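Local coordinates for probable GTP-binding protein EngB (Pyrococcus horikoshii, PDB 2CXX) that binds guanine nucleotides as a probable GTPase of the EngB family and is probably needed for normal cell division and septation, at residues E71-H74 with F75-N79. Residues are numbered along the deposited sequence; the frame is centred on the assembly and turned at random.
Sequences EIVH and FIEDN
Ile72 and Ile76 run alongside each other in the same direction, one turn apart on the alpha-helix 62-79, a helix of the P-loop GTPase fold that follows strand 46-50. CG2 of Ile72 meets CD1 of Ile76 at 3.6 Å. Branched aliphatic chains suit this buried stripe, where Ile76 also packs on Phe114 and Phe117 of helix 110-120 and Ile72 on the loop residue Phe54. On the next face of the helix, CG of Glu77 is anti to the carbonyl carbon (chi1 -82°), which slants the chain back toward Val73 and brings CD 3.7 Å from CG1 of Val73. Both side chains touch Phe117, a fit for valine and the aliphatic part of a glutamate, while the carboxylate can stay at the exposed surface.

On the solvent side His74 and Asp78 are set across one another. With CG of His74 anti to the backbone N (chi1 -168°), the imidazole sits on the side where Asp78 lies, ring and carboxylate planes 79° apart. OD2 of Asp78 stands almost straight above NE2, 2.7 Å away at the rim of the ring face, not in the ring plane where a hydrogen bond would point; this approach of an anion would be favourable if the histidine were charged.

Phe75 packs its ring on Met51, a predicted GTP-binding residue. Asn79 suits its place by gripping Phe75 O with two hydrogen bonds, from its backbone N (2.8 Å) and from ND2 (2.9 Å), and ND2 lies 3.3 Å above the plane of the Phe75 ring, over its centre.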
# COMPACT_ATOMS: atom_id res chain seq x y z
N GLU A 71 0.74 -11.26 11.29
CA GLU A 71 -0.34 -10.60 11.99
C GLU A 71 -1.25 -9.85 11.00
O GLU A 71 -2.48 -9.89 11.16
CB GLU A 71 0.26 -9.65 13.02
CG GLU A 71 0.83 -10.46 14.21
CD GLU A 71 1.76 -9.67 15.11
OE1 GLU A 71 2.03 -10.13 16.24
OE2 GLU A 71 2.24 -8.59 14.69
N ILE A 72 -0.63 -9.19 10.02
CA ILE A 72 -1.33 -8.43 8.96
C ILE A 72 -2.12 -9.44 8.13
O ILE A 72 -3.29 -9.21 7.83
CB ILE A 72 -0.30 -7.64 8.05
CG1 ILE A 72 0.37 -6.56 8.89
CG2 ILE A 72 -1.01 -7.03 6.76
CD1 ILE A 72 1.51 -5.89 8.20
N VAL A 73 -1.49 -10.54 7.77
CA VAL A 73 -2.14 -11.60 6.97
C VAL A 73 -3.35 -12.14 7.71
O VAL A 73 -4.45 -12.27 7.13
CB VAL A 73 -1.12 -12.78 6.71
CG1 VAL A 73 -1.90 -14.02 6.32
CG2 VAL A 73 -0.09 -12.37 5.58
N HIS A 74 -3.17 -12.43 8.99
CA HIS A 74 -4.26 -12.97 9.79
C HIS A 74 -5.41 -11.95 9.92
O HIS A 74 -6.56 -12.28 9.74
CB HIS A 74 -3.73 -13.42 11.16
CG HIS A 74 -4.72 -14.25 11.93
ND1 HIS A 74 -5.28 -15.39 11.41
CD2 HIS A 74 -5.35 -14.03 13.11
CE1 HIS A 74 -6.22 -15.84 12.23
NE2 HIS A 74 -6.28 -15.03 13.27
N PHE A 75 -5.09 -10.70 10.19
CA PHE A 75 -6.15 -9.70 10.27
C PHE A 75 -6.91 -9.60 8.94
O PHE A 75 -8.17 -9.67 8.88
CB PHE A 75 -5.54 -8.34 10.59
CG PHE A 75 -6.57 -7.27 10.77
CD1 PHE A 75 -7.09 -7.00 12.05
CD2 PHE A 75 -7.05 -6.57 9.65
CE1 PHE A 75 -8.07 -6.05 12.21
CE2 PHE A 75 -8.04 -5.61 9.81
CZ PHE A 75 -8.56 -5.35 11.09
N ILE A 76 -6.17 -9.48 7.84
CA ILE A 76 -6.88 -9.32 6.54
C ILE A 76 -7.66 -10.58 6.15
O ILE A 76 -8.79 -10.51 5.63
CB ILE A 76 -5.87 -8.93 5.41
CG1 ILE A 76 -5.22 -7.60 5.77
CG2 ILE A 76 -6.59 -8.84 4.06
CD1 ILE A 76 -4.02 -7.19 4.88
N GLU A 77 -7.10 -11.74 6.41
CA GLU A 77 -7.86 -12.97 6.13
C GLU A 77 -9.12 -12.97 6.99
O GLU A 77 -10.21 -13.23 6.49
CB GLU A 77 -7.05 -14.21 6.50
CG GLU A 77 -6.05 -14.61 5.42
CD GLU A 77 -5.14 -15.77 5.87
OE1 GLU A 77 -4.54 -16.38 4.96
OE2 GLU A 77 -5.02 -16.06 7.09
N ASP A 78 -8.99 -12.67 8.27
CA ASP A 78 -10.17 -12.73 9.18
C ASP A 78 -11.25 -11.67 8.97
O ASP A 78 -12.44 -11.90 9.28
CB ASP A 78 -9.73 -12.62 10.64
CG ASP A 78 -8.98 -13.83 11.12
OD1 ASP A 78 -8.89 -14.80 10.37
OD2 ASP A 78 -8.49 -13.79 12.27
N ASN A 79 -10.85 -10.52 8.49
CA ASN A 79 -11.75 -9.41 8.26
C ASN A 79 -12.04 -9.15 6.78
O ASN A 79 -12.67 -8.14 6.44
CB ASN A 79 -11.15 -8.16 8.87
CG ASN A 79 -11.11 -8.20 10.36
OD1 ASN A 79 -12.10 -7.84 11.04
ND2 ASN A 79 -9.98 -8.62 10.93